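Local coordinates for nicotinate-nucleotide pyrophosphorylase (Pyrococcus furiosus, PDB 2I14), which probably catalyses the ATP-dependent transfer of a phosphoribosyl group from phosphoribosyl pyrophosphate to nicotinate, forming nicotinate mononucleotide on the pathway to NAD(+), at residues Leu213-Tyr218 / Asp241-Arg246; Gly248-Ile253 / Lys283-Val288. All coordinates share one frame; numbering follows the deposited sequence.

Interaction 1: Leu213-Tyr218 / Asp241-Arg246. With ZN (zinc ion), chain H; PCP (1-alpha-pyrophosphoryl-2-alpha,3-alpha-dihydroxy-4-beta-cyclopentane-methanol-5-phosphate), chain I.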
loop_
_atom_site.group_PDB
_atom_site.type_symbol
_atom_site.label_atom_id
_atom_site.label_comp_id
_atom_site.label_asym_id
_atom_site.label_seq_id
_atom_site.Cartn_x
_atom_site.Cartn_y
_atom_site.Cartn_z
ATOM N N LEU A 213 29.801 5.121 29.048
ATOM C CA LEU A 213 28.381 4.925 28.861
ATOM C C LEU A 213 27.724 6.263 29.203
ATOM O O LEU A 213 27.431 6.558 30.366
ATOM C CB LEU A 213 27.893 3.801 29.779
ATOM C CG LEU A 213 26.652 3.022 29.334
ATOM C CD1 LEU A 213 25.385 3.777 29.689
ATOM C CD2 LEU A 213 26.735 2.775 27.840
ATOM N N VAL A 214 27.514 7.069 28.167
ATOM C CA VAL A 214 26.923 8.398 28.283
ATOM C C VAL A 214 25.494 8.481 28.812
ATOM O O VAL A 214 25.283 8.642 30.010
ATOM C CB VAL A 214 26.974 9.099 26.941
ATOM C CG1 VAL A 214 26.318 10.463 27.045
ATOM C CG2 VAL A 214 28.419 9.212 26.495
ATOM N N ASP A 215 24.521 8.396 27.909
ATOM C CA ASP A 215 23.100 8.462 28.259
ATOM C C ASP A 215 22.709 7.670 29.510
ATOM O O ASP A 215 22.706 6.446 29.479
ATOM C CB ASP A 215 22.264 7.944 27.081
ATOM C CG ASP A 215 20.784 7.812 27.418
ATOM O OD1 ASP A 215 20.450 7.114 28.406
ATOM O OD2 ASP A 215 19.950 8.403 26.691
ATOM N N THR A 216 22.363 8.359 30.595
ATOM C CA THR A 216 21.944 7.681 31.826
ATOM C C THR A 216 20.879 8.509 32.551
ATOM O O THR A 216 19.774 8.025 32.823
ATOM C CB THR A 216 23.125 7.437 32.810
ATOM O OG1 THR A 216 24.177 6.718 32.150
ATOM C CG2 THR A 216 22.647 6.622 34.015
ATOM N N PHE A 217 21.220 9.755 32.868
ATOM C CA PHE A 217 20.305 10.664 33.555
ATOM C C PHE A 217 20.179 11.937 32.724
ATOM O O PHE A 217 19.084 12.450 32.490
ATOM C CB PHE A 217 20.844 11.033 34.944
ATOM C CG PHE A 217 21.104 9.856 35.839
ATOM C CD1 PHE A 217 20.076 8.996 36.202
ATOM C CD2 PHE A 217 22.381 9.620 36.335
ATOM C CE1 PHE A 217 20.315 7.914 37.048
ATOM C CE2 PHE A 217 22.635 8.546 37.181
ATOM C CZ PHE A 217 21.597 7.690 37.540
ATOM N N TYR A 218 21.327 12.437 32.290
ATOM C CA TYR A 218 21.410 13.645 31.487
ATOM C C TYR A 218 21.334 13.243 30.013
ATOM O O TYR A 218 21.391 12.059 29.684
ATOM C CB TYR A 218 22.745 14.348 31.753
ATOM C CG TYR A 218 23.030 14.682 33.207
ATOM C CD1 TYR A 218 22.851 13.740 34.219
ATOM C CD2 TYR A 218 23.527 15.936 33.564
ATOM C CE1 TYR A 218 23.160 14.038 35.548
ATOM C CE2 TYR A 218 23.841 16.243 34.890
ATOM C CZ TYR A 218 23.656 15.292 35.875
ATOM O OH TYR A 218 23.971 15.599 37.183
ATOM N N ASP A 241 23.250 4.540 23.234
ATOM C CA ASP A 241 22.262 3.469 23.218
ATOM C C ASP A 241 20.915 4.065 23.595
ATOM O O ASP A 241 20.170 3.509 24.400
ATOM C CB ASP A 241 22.645 2.356 24.213
ATOM C CG ASP A 241 22.658 2.835 25.656
ATOM O OD1 ASP A 241 22.514 2.005 26.582
ATOM O OD2 ASP A 241 22.819 4.052 25.863
ATOM N N THR A 242 20.607 5.211 23.008
ATOM C CA THR A 242 19.349 5.882 23.300
ATOM C C THR A 242 18.156 4.927 23.373
ATOM O O THR A 242 17.940 4.106 22.476
ATOM C CB THR A 242 19.045 6.948 22.241
ATOM O OG1 THR A 242 20.193 7.784 22.083
ATOM C CG2 THR A 242 17.867 7.802 22.662
ATOM N N PRO A 243 17.380 5.002 24.462
ATOM C CA PRO A 243 16.210 4.130 24.603
ATOM C C PRO A 243 15.225 4.459 23.484
ATOM O O PRO A 243 15.160 5.601 23.022
ATOM C CB PRO A 243 15.665 4.508 25.977
ATOM C CG PRO A 243 16.908 4.900 26.725
ATOM C CD PRO A 243 17.648 5.733 25.711
ATOM N N SER A 244 14.459 3.463 23.053
ATOM C CA SER A 244 13.491 3.657 21.977
ATOM C C SER A 244 12.521 4.808 22.211
ATOM O O SER A 244 12.145 5.505 21.268
ATOM C CB SER A 244 12.716 2.372 21.736
ATOM O OG SER A 244 13.598 1.377 21.259
ATOM N N SER A 245 12.117 5.013 23.456
ATOM C CA SER A 245 11.200 6.096 23.751
ATOM C C SER A 245 11.888 7.421 23.486
ATOM O O SER A 245 11.230 8.441 23.305
ATOM C CB SER A 245 10.736 6.031 25.210
ATOM O OG SER A 245 11.819 6.120 26.118
ATOM N N ARG A 246 13.215 7.403 23.433
ATOM C CA ARG A 246 13.970 8.638 23.213
ATOM C C ARG A 246 14.577 8.804 21.814
ATOM O O ARG A 246 14.938 9.916 21.423
ATOM C CB ARG A 246 15.064 8.756 24.283
ATOM C CG ARG A 246 14.524 8.693 25.713
ATOM C CD ARG A 246 13.572 9.862 25.983
ATOM N NE ARG A 246 12.700 9.645 27.143
ATOM C CZ ARG A 246 13.115 9.572 28.402
ATOM N NH1 ARG A 246 14.403 9.699 28.691
ATOM N NH2 ARG A 246 12.240 9.380 29.374
HETATM ZN ZN ZN H . 21.424 4.296 27.757
HETATM C C1 PCP I . 21.715 -3.718 25.409
HETATM C C2 PCP I . 22.307 -5.144 25.438
HETATM C C3 PCP I . 23.536 -5.070 24.499
HETATM C C4 PCP I . 23.126 -4.076 23.390
HETATM C C5 PCP I . 22.247 -3.134 24.139
HETATM C CP PCP I . 22.429 -4.715 22.147
HETATM O O1 PCP I . 22.292 -2.850 26.522
HETATM O O2 PCP I . 22.702 -5.514 26.762
HETATM O O3 PCP I . 24.716 -4.564 25.149
HETATM O OP PCP I . 21.174 -5.432 22.421
HETATM P P PCP I . 19.886 -5.409 21.416
HETATM O O1P PCP I . 19.397 -6.801 21.316
HETATM O O2P PCP I . 20.378 -4.882 20.104
HETATM O O3P PCP I . 18.880 -4.522 22.068
HETATM P PA PCP I . 21.886 -1.338 26.808
HETATM O O1A PCP I . 20.374 -1.312 26.958
HETATM O O2A PCP I . 22.349 -0.544 25.605
HETATM O O3A PCP I . 22.663 -1.011 28.124
HETATM P PB PCP I . 23.063 -1.761 29.419
HETATM O O1B PCP I . 23.650 -0.844 30.439
HETATM O O2B PCP I . 24.070 -2.773 29.171
HETATM O O3B PCP I . 21.885 -2.441 30.034
#

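Interaction 2: Gly248-Ile253 / Lys283-Val288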
loop_
_atom_site.group_PDB
_atom_site.type_symbol
_atom_site.label_atom_id
_atom_site.label_comp_id
_atom_site.label_asym_id
_atom_site.label_seq_id
_atom_site.Cartn_x
_atom_site.Cartn_y
_atom_site.Cartn_z
ATOM N N GLY A 248 14.290 9.730 18.625
ATOM C CA GLY A 248 13.467 10.378 17.621
ATOM C C GLY A 248 14.142 10.198 16.263
ATOM O O GLY A 248 13.532 9.743 15.292
ATOM N N ASN A 249 15.418 10.559 16.196
ATOM C CA ASN A 249 16.186 10.418 14.976
ATOM C C ASN A 249 17.580 10.082 15.450
ATOM O O ASN A 249 18.360 10.968 15.789
ATOM C CB ASN A 249 16.202 11.724 14.187
ATOM C CG ASN A 249 16.732 11.545 12.776
ATOM O OD1 ASN A 249 17.765 10.916 12.546
ATOM N ND2 ASN A 249 16.025 12.106 11.824
ATOM N N PHE A 250 17.897 8.798 15.484
ATOM C CA PHE A 250 19.205 8.382 15.952
ATOM C C PHE A 250 20.323 9.064 15.180
ATOM O O PHE A 250 21.266 9.580 15.777
ATOM C CB PHE A 250 19.345 6.861 15.867
ATOM C CG PHE A 250 20.316 6.289 16.868
ATOM C CD1 PHE A 250 20.384 6.808 18.164
ATOM C CD2 PHE A 250 21.168 5.243 16.512
ATOM C CE1 PHE A 250 21.289 6.294 19.090
ATOM C CE2 PHE A 250 22.078 4.721 17.431
ATOM C CZ PHE A 250 22.140 5.247 18.724
ATOM N N ARG A 251 20.226 9.065 13.860
ATOM C CA ARG A 251 21.231 9.709 13.031
ATOM C C ARG A 251 21.510 11.116 13.561
ATOM O O ARG A 251 22.645 11.453 13.903
ATOM C CB ARG A 251 20.724 9.809 11.606
ATOM C CG ARG A 251 21.552 10.723 10.715
ATOM C CD ARG A 251 22.550 9.933 9.929
ATOM N NE ARG A 251 23.389 10.806 9.125
ATOM C CZ ARG A 251 24.304 10.365 8.270
ATOM N NH1 ARG A 251 24.485 9.060 8.109
ATOM N NH2 ARG A 251 25.049 11.230 7.598
ATOM N N LYS A 252 20.466 11.936 13.615
ATOM C CA LYS A 252 20.604 13.289 14.096
ATOM C C LYS A 252 21.247 13.327 15.469
ATOM O O LYS A 252 22.156 14.125 15.701
ATOM C CB LYS A 252 19.246 13.972 14.157
ATOM C CG LYS A 252 18.760 14.564 12.844
ATOM C CD LYS A 252 17.429 15.236 13.099
ATOM C CE LYS A 252 16.760 15.747 11.833
ATOM N NZ LYS A 252 15.408 16.298 12.209
ATOM N N ILE A 253 20.776 12.479 16.385
ATOM C CA ILE A 253 21.335 12.446 17.736
ATOM C C ILE A 253 22.832 12.135 17.689
ATOM O O ILE A 253 23.625 12.758 18.389
ATOM C CB ILE A 253 20.605 11.408 18.638
ATOM C CG1 ILE A 253 19.160 11.854 18.877
ATOM C CG2 ILE A 253 21.322 11.275 19.984
ATOM C CD1 ILE A 253 18.389 10.945 19.829
ATOM N N LYS A 283 22.317 0.900 8.138
ATOM C CA LYS A 283 22.558 1.517 6.852
ATOM C C LYS A 283 22.297 2.998 6.951
ATOM O O LYS A 283 22.932 3.780 6.265
ATOM C CB LYS A 283 21.635 0.948 5.777
ATOM C CG LYS A 283 21.864 -0.478 5.378
ATOM C CD LYS A 283 20.790 -0.892 4.387
ATOM C CE LYS A 283 20.777 -2.396 4.164
ATOM N NZ LYS A 283 19.536 -2.899 3.505
ATOM N N GLU A 284 21.356 3.400 7.791
ATOM C CA GLU A 284 21.058 4.820 7.874
ATOM C C GLU A 284 21.916 5.544 8.897
ATOM O O GLU A 284 21.612 6.674 9.289
ATOM C CB GLU A 284 19.564 5.035 8.179
ATOM C CG GLU A 284 19.103 4.643 9.577
ATOM C CD GLU A 284 17.581 4.758 9.770
ATOM O OE1 GLU A 284 16.847 3.806 9.402
ATOM O OE2 GLU A 284 17.120 5.805 10.286
ATOM N N ILE A 285 23.021 4.930 9.292
ATOM C CA ILE A 285 23.835 5.542 10.314
ATOM C C ILE A 285 25.328 5.167 10.266
ATOM O O ILE A 285 26.134 5.711 11.023
ATOM C CB ILE A 285 23.135 5.226 11.682
ATOM C CG1 ILE A 285 22.529 6.522 12.224
ATOM C CG2 ILE A 285 24.054 4.499 12.649
ATOM C CD1 ILE A 285 21.665 6.355 13.443
ATOM N N VAL A 286 25.698 4.283 9.337
ATOM C CA VAL A 286 27.082 3.817 9.189
ATOM C C VAL A 286 28.122 4.913 9.065
ATOM O O VAL A 286 29.132 4.920 9.776
ATOM C CB VAL A 286 27.291 2.972 7.933
ATOM C CG1 VAL A 286 28.219 1.832 8.244
ATOM C CG2 VAL A 286 25.974 2.515 7.372
ATOM N N ASP A 287 27.882 5.824 8.127
ATOM C CA ASP A 287 28.815 6.903 7.847
ATOM C C ASP A 287 28.986 7.928 8.961
ATOM O O ASP A 287 29.569 8.979 8.750
ATOM C CB ASP A 287 28.409 7.611 6.547
ATOM C CG ASP A 287 28.346 6.666 5.363
ATOM O OD1 ASP A 287 29.240 5.795 5.241
ATOM O OD2 ASP A 287 27.407 6.797 4.549
ATOM N N VAL A 288 28.505 7.634 10.156
ATOM C CA VAL A 288 28.642 8.590 11.234
ATOM C C VAL A 288 28.949 7.873 12.544
ATOM O O VAL A 288 29.058 8.490 13.597
ATOM C CB VAL A 288 27.351 9.425 11.350
ATOM C CG1 VAL A 288 27.392 10.325 12.569
ATOM C CG2 VAL A 288 27.173 10.257 10.093
HETATM O O HOH W 1 17.428 8.095 11.474
#

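Interaction 1: Leu213-Tyr218 / Asp241-Arg246
Asp-215 and Asp-241 lie beside a zinc ion, but of the two only Asp-241 binds it here. Asp-241 does so through OD2, 2.4 Å from ZN, with OD1 at 2.8 Å from ZN, so the metal lies nearer one corner of the carboxylate. Asp-215 OD1 stops 3.1 Å from ZN and is not a ligand in this model, although Asp-215 is among the residues seen to bind this zinc in the protein. The two acids approach no closer than 4.1 Å, from Asp-215 CB to Asp-241 OD2, and no hydrogen bond joins the segments. On its other flank Asp-241 OD1 comes within 2.7 Å of PCP O2A, a phosphate oxygen of the pyrophosphate arm, which puts metal and substrate analogue against the same carboxylate. Leu-213 CD2 comes 4.5 Å from Asp-241 OD1. His-184 NE2 is the second protein ligand of the zinc.

Both segments are loops following neighbouring parallel strands, 211-213 and 237-240, and line the active-site end of the type II phosphoribosyltransferase alpha/beta barrel. CG of Asp-215 is anti to the backbone N (chi1 173°), and the carboxylate it carries meets Pro-243 tip to tip, OD2 lying 3.7 Å from CD of the ring. Arg-321 of a neighbouring subunit forms a salt bridge with that OD2. In the second loop, Arg-246 N donates to Pro-243 O at 2.7 Å, closing a beta-turn that starts at the proline, while Thr-242 OG1 is hydrogen-bonded to Glu-220.

Interaction 2: Gly248-Ile253 / Lys283-Val288
Arg-251 and Ile-285 mark the closest backbone approach, their CA atoms 5.6 Å apart, where the first turn of helix 250-263 meets the irregular loop between helix 279-283 and strand 291-294. This is helix-to-loop packing on the outer layer of the alpha/beta barrel, with no direct hydrogen bond across it. Asn-249 is the N-cap: its OD1 accepts from Lys-252 N in a nearly straight bond (175° at the hydrogen), with the donor above the carbonyl plane.

The buried Ile-285 supplies the apolar centre. Its CD1 meets CD2 of the Phe-250 ring at 3.3 Å, the two side chains crossing at about a right angle. Arg-251 slides past Ile-285 in the opposite direction, CB to CG1 3.8 Å. A bend at chi2 (96°) turns CD of Arg-251 toward Glu-284 O, 3.5 Å away. Glu-284 O also lies at the edge of the guanidinium, near its plane. Val-288 crosses the same group, placing CG2 3.3 Å above the guanidinium plane and over its centre. One water bridges the segments, donating to Asn-249 OD1 at 3.0 Å and to Glu-284 OE2 at 2.6 Å.

Overall arrangement
Strand 211-213 leads into the first loop of interaction 1, and the chain returns after helix 220-228 and strand 237-240 to close it at 241-246. Interaction 2 opens just two residues later, at Gly-248, and closes at 283-288 once the chain has passed through helix 250-263, strand 270-274 and helix 279-283. The two closures are therefore in series, neither nested nor crossed, and together they span consecutive strand-helix units of one barrel domain. Their centres lie about 15 Å apart, yet they touch: Thr-242 OG1 packs 3.5 Å from Phe-250 CE1, joining the zinc-site loop to the helix start. Both contacts also border one neighbouring subunit, a different one from that which supplies Arg-321.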